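Ice-binding protein (Flavobacteriaceae bacterium, PDB 5UYT) probably binds to ice crystals through its beta-solenoid domains and so acts as an antifreeze protein in an Antarctic bacterium. Local coordinates at residues A143-V154 / M162-N170; L175-R184 / T195-I203. One frame throughout, in Å; residues are numbered along the deposited sequence.

Contact 1: residues A143-V154 / M162-N170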
# COMPACT_ATOMS: atom_id res chain seq x y z
N ALA A 143 -0.29 -18.42 2.50
CA ALA A 143 -1.43 -18.18 1.59
C ALA A 143 -1.06 -18.39 0.12
O ALA A 143 -1.88 -18.89 -0.66
CB ALA A 143 -2.00 -16.77 1.80
N CYS A 144 0.17 -18.03 -0.26
CA CYS A 144 0.59 -18.15 -1.65
C CYS A 144 0.62 -19.61 -2.16
O CYS A 144 0.62 -19.83 -3.36
CB CYS A 144 1.94 -17.46 -1.88
SG CYS A 144 3.30 -18.19 -0.95
N ASN A 145 0.65 -20.56 -1.23
CA ASN A 145 0.61 -22.01 -1.51
C ASN A 145 -0.78 -22.66 -1.37
O ASN A 145 -0.92 -23.90 -1.42
CB ASN A 145 1.62 -22.72 -0.60
CG ASN A 145 3.05 -22.61 -1.09
OD1 ASN A 145 3.32 -22.75 -2.28
ND2 ASN A 145 3.99 -22.42 -0.17
N VAL A 146 -1.81 -21.84 -1.21
CA VAL A 146 -3.20 -22.33 -1.19
C VAL A 146 -3.93 -21.99 -2.50
O VAL A 146 -3.88 -20.85 -2.98
CB VAL A 146 -3.99 -21.76 0.02
CG1 VAL A 146 -5.43 -22.24 -0.01
CG2 VAL A 146 -3.27 -22.13 1.33
N PHE A 147 -4.60 -22.99 -3.08
CA PHE A 147 -5.31 -22.82 -4.34
C PHE A 147 -6.69 -23.45 -4.24
O PHE A 147 -6.85 -24.54 -3.66
CB PHE A 147 -4.56 -23.53 -5.48
CG PHE A 147 -3.16 -22.99 -5.73
CD1 PHE A 147 -2.94 -22.09 -6.77
CD2 PHE A 147 -2.08 -23.41 -4.96
CE1 PHE A 147 -1.66 -21.59 -7.00
CE2 PHE A 147 -0.80 -22.91 -5.19
CZ PHE A 147 -0.59 -22.00 -6.22
N TRP A 148 -7.67 -22.79 -4.85
CA TRP A 148 -9.03 -23.33 -4.98
C TRP A 148 -9.38 -23.35 -6.46
O TRP A 148 -9.48 -22.29 -7.09
CB TRP A 148 -10.05 -22.47 -4.20
CG TRP A 148 -9.67 -22.22 -2.75
CD1 TRP A 148 -8.79 -21.27 -2.28
CD2 TRP A 148 -10.21 -22.87 -1.59
NE1 TRP A 148 -8.72 -21.33 -0.91
CE2 TRP A 148 -9.58 -22.29 -0.45
CE3 TRP A 148 -11.16 -23.88 -1.39
CZ2 TRP A 148 -9.88 -22.69 0.87
CZ3 TRP A 148 -11.45 -24.29 -0.08
CH2 TRP A 148 -10.80 -23.70 1.03
N LYS A 149 -9.51 -24.55 -7.04
CA LYS A 149 -9.92 -24.68 -8.43
C LYS A 149 -11.41 -24.97 -8.46
O LYS A 149 -11.84 -26.11 -8.23
CB LYS A 149 -9.14 -25.81 -9.10
CG LYS A 149 -9.46 -25.98 -10.58
CD LYS A 149 -9.15 -27.40 -11.07
CE LYS A 149 -10.05 -28.47 -10.44
NZ LYS A 149 -11.51 -28.15 -10.35
N VAL A 150 -12.20 -23.93 -8.75
CA VAL A 150 -13.66 -24.00 -8.57
C VAL A 150 -14.42 -24.05 -9.90
O VAL A 150 -14.37 -23.09 -10.69
CB VAL A 150 -14.20 -22.83 -7.71
CG1 VAL A 150 -15.68 -23.06 -7.37
CG2 VAL A 150 -13.38 -22.65 -6.42
N GLU A 151 -15.15 -25.15 -10.13
CA GLU A 151 -15.94 -25.31 -11.36
C GLU A 151 -17.36 -24.79 -11.15
O GLU A 151 -18.34 -25.54 -11.29
CB GLU A 151 -16.01 -26.79 -11.79
CG GLU A 151 -14.67 -27.51 -11.87
CD GLU A 151 -13.73 -26.90 -12.89
OE1 GLU A 151 -14.22 -26.30 -13.87
OE2 GLU A 151 -12.50 -27.04 -12.69
N GLY A 152 -17.46 -23.51 -10.81
CA GLY A 152 -18.77 -22.91 -10.57
C GLY A 152 -18.65 -21.60 -9.83
O GLY A 152 -17.55 -21.16 -9.48
N LEU A 153 -19.80 -20.97 -9.57
CA LEU A 153 -19.82 -19.66 -8.89
C LEU A 153 -19.08 -19.66 -7.54
O LEU A 153 -19.32 -20.54 -6.70
CB LEU A 153 -21.29 -19.22 -8.68
CG LEU A 153 -21.54 -17.99 -7.79
CD1 LEU A 153 -21.08 -16.72 -8.49
CD2 LEU A 153 -23.01 -17.89 -7.40
N VAL A 154 -18.19 -18.68 -7.33
CA VAL A 154 -17.56 -18.46 -6.04
C VAL A 154 -18.34 -17.33 -5.37
O VAL A 154 -18.41 -16.21 -5.91
CB VAL A 154 -16.06 -18.09 -6.15
CG1 VAL A 154 -15.48 -17.80 -4.77
CG2 VAL A 154 -15.29 -19.22 -6.82
N MET A 162 -10.71 -15.30 4.01
CA MET A 162 -10.32 -16.30 3.01
C MET A 162 -8.82 -16.25 2.71
O MET A 162 -8.20 -15.19 2.79
CB MET A 162 -11.14 -16.10 1.72
CG MET A 162 -11.00 -17.21 0.67
SD MET A 162 -11.55 -18.82 1.28
CE MET A 162 -11.68 -19.61 -0.33
N LYS A 163 -8.25 -17.41 2.39
CA LYS A 163 -6.84 -17.53 2.06
C LYS A 163 -6.68 -18.26 0.74
O LYS A 163 -7.37 -19.25 0.46
CB LYS A 163 -6.08 -18.33 3.13
CG LYS A 163 -6.27 -17.83 4.55
CD LYS A 163 -5.55 -16.50 4.73
CE LYS A 163 -5.74 -15.98 6.15
NZ LYS A 163 -5.22 -14.60 6.23
N GLY A 164 -5.74 -17.75 -0.05
CA GLY A 164 -5.30 -18.44 -1.24
C GLY A 164 -5.74 -17.88 -2.56
O GLY A 164 -6.52 -16.93 -2.65
N ASN A 165 -5.25 -18.52 -3.61
CA ASN A 165 -5.65 -18.19 -4.97
C ASN A 165 -6.98 -18.83 -5.34
O ASN A 165 -7.05 -20.04 -5.45
CB ASN A 165 -4.56 -18.70 -5.88
CG ASN A 165 -3.26 -17.97 -5.65
OD1 ASN A 165 -3.23 -16.74 -5.69
ND2 ASN A 165 -2.19 -18.72 -5.39
N VAL A 166 -8.03 -18.02 -5.50
CA VAL A 166 -9.37 -18.56 -5.78
C VAL A 166 -9.52 -18.49 -7.29
O VAL A 166 -9.61 -17.39 -7.83
CB VAL A 166 -10.49 -17.74 -5.10
CG1 VAL A 166 -11.88 -18.27 -5.52
CG2 VAL A 166 -10.30 -17.75 -3.58
N VAL A 167 -9.49 -19.64 -7.96
CA VAL A 167 -9.55 -19.71 -9.42
C VAL A 167 -10.91 -20.26 -9.82
O VAL A 167 -11.18 -21.46 -9.68
CB VAL A 167 -8.44 -20.62 -10.02
CG1 VAL A 167 -8.56 -20.72 -11.54
CG2 VAL A 167 -7.07 -20.14 -9.61
N ALA A 168 -11.78 -19.39 -10.33
CA ALA A 168 -13.10 -19.82 -10.78
C ALA A 168 -13.02 -20.08 -12.26
O ALA A 168 -12.67 -19.19 -13.04
CB ALA A 168 -14.14 -18.75 -10.48
N ASN A 169 -13.33 -21.32 -12.67
CA ASN A 169 -13.29 -21.69 -14.07
C ASN A 169 -14.66 -21.51 -14.71
O ASN A 169 -15.62 -22.20 -14.33
CB ASN A 169 -12.88 -23.16 -14.23
CG ASN A 169 -12.52 -23.51 -15.65
OD1 ASN A 169 -11.91 -22.71 -16.36
ND2 ASN A 169 -12.90 -24.73 -16.09
N ASN A 170 -14.72 -20.61 -15.69
CA ASN A 170 -15.96 -20.32 -16.42
C ASN A 170 -17.10 -20.03 -15.46
O ASN A 170 -18.22 -20.54 -15.63
CB ASN A 170 -16.32 -21.45 -17.39
CG ASN A 170 -15.23 -21.66 -18.42
OD1 ASN A 170 -14.84 -22.78 -18.67
ND2 ASN A 170 -14.73 -20.58 -18.99
O HOH W 1 0.56 -17.78 -5.09
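Trp-148, with the largest buried area, is gripped by segment 162-170 at its edge and over one face. Its indole NE1 donates to Lys-163 O at 2.8 Å, the oxygen lying within 10° of the ring plane, while methyl CE of Met-162 sits over the five-membered ring, 3.5 Å from its centroid, as a CH-pi contact. CG stands anti to the carbonyl carbon (chi1 -52°), which helps bring the indole over to Met-162 and Lys-163. A leucine in its place would probably leave Lys-163 O without this donor and the Met-162 methyl without its aromatic platform. On the other face of the sheet Asn-165 lays its amide alongside Phe-147, ND2 3.3 Å from CE1 over the ring face and their planes 47° apart. That ND2 also reaches Cys-144 O through a water, and OD1 bonds to Arg-184. At the far end Asn-169 ND2 donates to the syn lone pair of Glu-151 OE1 (3.0 Å), its OD1 bonding to Thr-188 OG1; Glu-151 OE2 forms a salt bridge with Lys-149 NZ and bonds to Tyr-68 OH. Five parallel-strand backbone hydrogen bonds, the first Asn-165 N to Val-146 O and the last Asn-169 N to Val-150 O, join these sites. Strand 146-150 lies between strands 119-123 and 165-168 of the right-handed beta-helix, with helix 55-73 covering the Phe-147 and Lys-149 face and Phe-121 stacked on Trp-148.

Contact 2: residues L175-R184 / T195-I203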
# COMPACT_ATOMS: atom_id res chain seq x y z
N LEU A 175 -17.73 -11.30 -3.88
CA LEU A 175 -17.17 -11.14 -2.55
C LEU A 175 -18.01 -10.11 -1.83
O LEU A 175 -18.00 -8.93 -2.18
CB LEU A 175 -15.70 -10.69 -2.63
CG LEU A 175 -14.74 -11.59 -3.43
CD1 LEU A 175 -13.32 -11.06 -3.26
CD2 LEU A 175 -14.83 -13.06 -3.02
N GLN A 176 -18.74 -10.56 -0.82
CA GLN A 176 -19.71 -9.71 -0.15
C GLN A 176 -19.05 -8.82 0.91
O GLN A 176 -17.85 -8.93 1.15
CB GLN A 176 -20.79 -10.60 0.46
CG GLN A 176 -21.71 -11.30 -0.55
CD GLN A 176 -22.84 -12.07 0.12
OE1 GLN A 176 -23.54 -11.52 0.98
NE2 GLN A 176 -23.02 -13.34 -0.25
N SER A 177 -19.85 -7.94 1.53
CA SER A 177 -19.39 -6.93 2.47
C SER A 177 -18.41 -7.51 3.50
O SER A 177 -18.73 -8.48 4.19
CB SER A 177 -20.61 -6.33 3.19
OG SER A 177 -20.18 -5.44 4.20
N GLY A 178 -17.21 -6.93 3.58
CA GLY A 178 -16.27 -7.24 4.66
C GLY A 178 -15.42 -8.47 4.45
O GLY A 178 -14.65 -8.86 5.36
N VAL A 179 -15.56 -9.13 3.30
CA VAL A 179 -14.67 -10.24 2.95
C VAL A 179 -13.22 -9.77 3.04
O VAL A 179 -12.88 -8.65 2.60
CB VAL A 179 -14.96 -10.83 1.57
CG1 VAL A 179 -13.80 -11.67 1.04
CG2 VAL A 179 -16.23 -11.68 1.62
N SER A 180 -12.37 -10.62 3.61
CA SER A 180 -10.96 -10.31 3.76
C SER A 180 -10.18 -11.47 3.16
O SER A 180 -10.17 -12.56 3.72
CB SER A 180 -10.61 -10.14 5.24
OG SER A 180 -9.29 -9.69 5.32
N LEU A 181 -9.52 -11.22 2.02
CA LEU A 181 -8.82 -12.26 1.28
C LEU A 181 -7.32 -11.97 1.21
O LEU A 181 -6.90 -10.96 0.64
CB LEU A 181 -9.41 -12.35 -0.14
CG LEU A 181 -8.73 -13.27 -1.18
CD1 LEU A 181 -8.56 -14.68 -0.63
CD2 LEU A 181 -9.49 -13.29 -2.52
N GLU A 182 -6.53 -12.84 1.82
CA GLU A 182 -5.07 -12.84 1.60
C GLU A 182 -4.93 -13.88 0.51
O GLU A 182 -4.99 -15.08 0.77
CB GLU A 182 -4.33 -13.26 2.88
CG GLU A 182 -2.81 -13.27 2.73
CD GLU A 182 -2.06 -13.96 3.88
OE1 GLU A 182 -2.68 -14.43 4.87
OE2 GLU A 182 -0.83 -14.03 3.81
N GLY A 183 -4.76 -13.43 -0.73
CA GLY A 183 -4.94 -14.32 -1.87
C GLY A 183 -5.34 -13.52 -3.09
O GLY A 183 -5.10 -12.31 -3.18
N ARG A 184 -5.99 -14.19 -4.03
CA ARG A 184 -6.38 -13.57 -5.29
C ARG A 184 -7.74 -14.11 -5.70
O ARG A 184 -8.07 -15.28 -5.37
CB ARG A 184 -5.36 -13.93 -6.40
CG ARG A 184 -3.97 -13.33 -6.18
CD ARG A 184 -2.98 -13.88 -7.22
NE ARG A 184 -1.63 -13.32 -7.03
CZ ARG A 184 -0.65 -13.91 -6.33
NH1 ARG A 184 -0.85 -15.09 -5.76
NH2 ARG A 184 0.55 -13.32 -6.20
N THR A 195 -17.69 -5.91 -2.77
CA THR A 195 -18.36 -4.81 -2.06
C THR A 195 -17.70 -4.67 -0.69
O THR A 195 -17.82 -5.55 0.16
CB THR A 195 -19.90 -5.03 -1.98
OG1 THR A 195 -20.17 -6.25 -1.28
CG2 THR A 195 -20.52 -5.19 -3.36
N GLY A 196 -16.98 -3.56 -0.47
CA GLY A 196 -16.39 -3.28 0.82
C GLY A 196 -15.42 -4.36 1.27
O GLY A 196 -15.48 -4.82 2.42
N VAL A 197 -14.51 -4.77 0.39
CA VAL A 197 -13.63 -5.89 0.70
C VAL A 197 -12.20 -5.45 1.00
O VAL A 197 -11.80 -4.32 0.72
CB VAL A 197 -13.60 -6.94 -0.43
CG1 VAL A 197 -15.02 -7.40 -0.72
CG2 VAL A 197 -12.93 -6.38 -1.68
N THR A 198 -11.41 -6.39 1.53
CA THR A 198 -9.95 -6.23 1.58
C THR A 198 -9.37 -7.42 0.87
O THR A 198 -9.70 -8.58 1.22
CB THR A 198 -9.45 -6.22 3.03
OG1 THR A 198 -10.00 -5.09 3.70
CG2 THR A 198 -7.88 -6.15 3.06
N VAL A 199 -8.53 -7.18 -0.14
CA VAL A 199 -7.90 -8.29 -0.89
C VAL A 199 -6.44 -7.86 -1.09
O VAL A 199 -6.19 -6.83 -1.70
CB VAL A 199 -8.54 -8.54 -2.29
CG1 VAL A 199 -7.85 -9.70 -2.99
CG2 VAL A 199 -10.02 -8.81 -2.21
N ARG A 200 -5.51 -8.66 -0.58
CA ARG A 200 -4.09 -8.36 -0.72
C ARG A 200 -3.42 -9.61 -1.27
O ARG A 200 -3.53 -10.70 -0.68
CB ARG A 200 -3.49 -7.97 0.62
CG ARG A 200 -4.34 -6.94 1.37
CD ARG A 200 -3.48 -5.89 2.02
NE ARG A 200 -4.23 -5.05 2.93
CZ ARG A 200 -4.69 -3.84 2.64
NH1 ARG A 200 -4.51 -3.32 1.41
NH2 ARG A 200 -5.34 -3.17 3.54
N LYS A 201 -2.75 -9.47 -2.41
CA LYS A 201 -2.06 -10.63 -3.00
C LYS A 201 -1.01 -11.16 -2.01
O LYS A 201 -0.40 -10.38 -1.24
CB LYS A 201 -1.47 -10.29 -4.38
CG LYS A 201 -0.36 -9.25 -4.35
CD LYS A 201 0.12 -8.92 -5.75
CE LYS A 201 1.29 -7.96 -5.71
NZ LYS A 201 1.81 -7.61 -7.09
N PRO A 202 -0.84 -12.49 -1.97
CA PRO A 202 0.11 -13.06 -1.03
C PRO A 202 1.54 -12.76 -1.47
O PRO A 202 1.81 -12.63 -2.65
CB PRO A 202 -0.17 -14.57 -1.07
CG PRO A 202 -1.02 -14.80 -2.25
CD PRO A 202 -1.52 -13.50 -2.80
N ILE A 203 2.42 -12.56 -0.50
CA ILE A 203 3.83 -12.37 -0.80
C ILE A 203 4.50 -13.73 -0.62
O ILE A 203 3.82 -14.72 -0.27
CB ILE A 203 4.44 -11.23 0.06
CG1 ILE A 203 4.32 -11.53 1.55
CG2 ILE A 203 3.73 -9.92 -0.26
CD1 ILE A 203 4.71 -10.35 2.46
O HOH W 2 -12.64 -6.12 4.62
O HOH W 3 0.88 -12.35 2.22
O HOH W 4 2.80 -14.76 -4.20
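Thr-198 and Leu-181 are joined through the backbone: Leu-181 N donates to Thr-198 O at 2.8 Å, one of four parallel-strand bonds from Val-179 O to Gly-183 N. Two more secure the turn before them, where Thr-195 N meets Leu-175 O and Gly-178 N approaches Gly-196 O from above the carbonyl plane, at 3.0 Å. Gln-176 to Val-179 form a type II turn, Gly-178 at positive phi. The segments belong to successive coils of the right-handed beta-helix, so residues one turn apart stack. Apolar contacts follow that repeat on the inward side: Leu-181 and Val-199 lie side by side, CD2 4.0 Å from CG1, and the Leu-175 side chain crosses Val-199 at about a right angle, CD1 touching CG2. Val-197 CG1 packs on Leu-175 CB at 3.9 Å. Pro-202 CD lies over one face of the Arg-184 guanidinium, toward its rim and 3.4 Å from NH1, with Lys-201 CB also over it; the arginine chain, extended from CG to NE, carries it there, and NH1 bonds to Asn-165, NH2 to Ala-10 O. Waters add polar links, one between Val-179 O and Thr-198 OG1, another between Glu-182 OE2, whose carboxylate also pairs with Lys-163, and Ile-203 N.

How the contacts relate
Both contacts join neighbouring coils of one beta-helix, in series along the chain with centres about 13 Å apart, and they meet directly: segment 180-184 lies beside 162-166, with probable hydrogen bonds from Met-162 N to Ser-180 O and from Val-166 N to Arg-184 O. Contact 1 is the more buried, with aromatic rings on both faces of its sheet and a helix over one of them. Contact 2 is partly buried, with valine and leucine on its inner face and serine, threonine and charged residues on the other. Polar side chains bridge the two, and Cys-144 of contact 1 touches Pro-202 of contact 2.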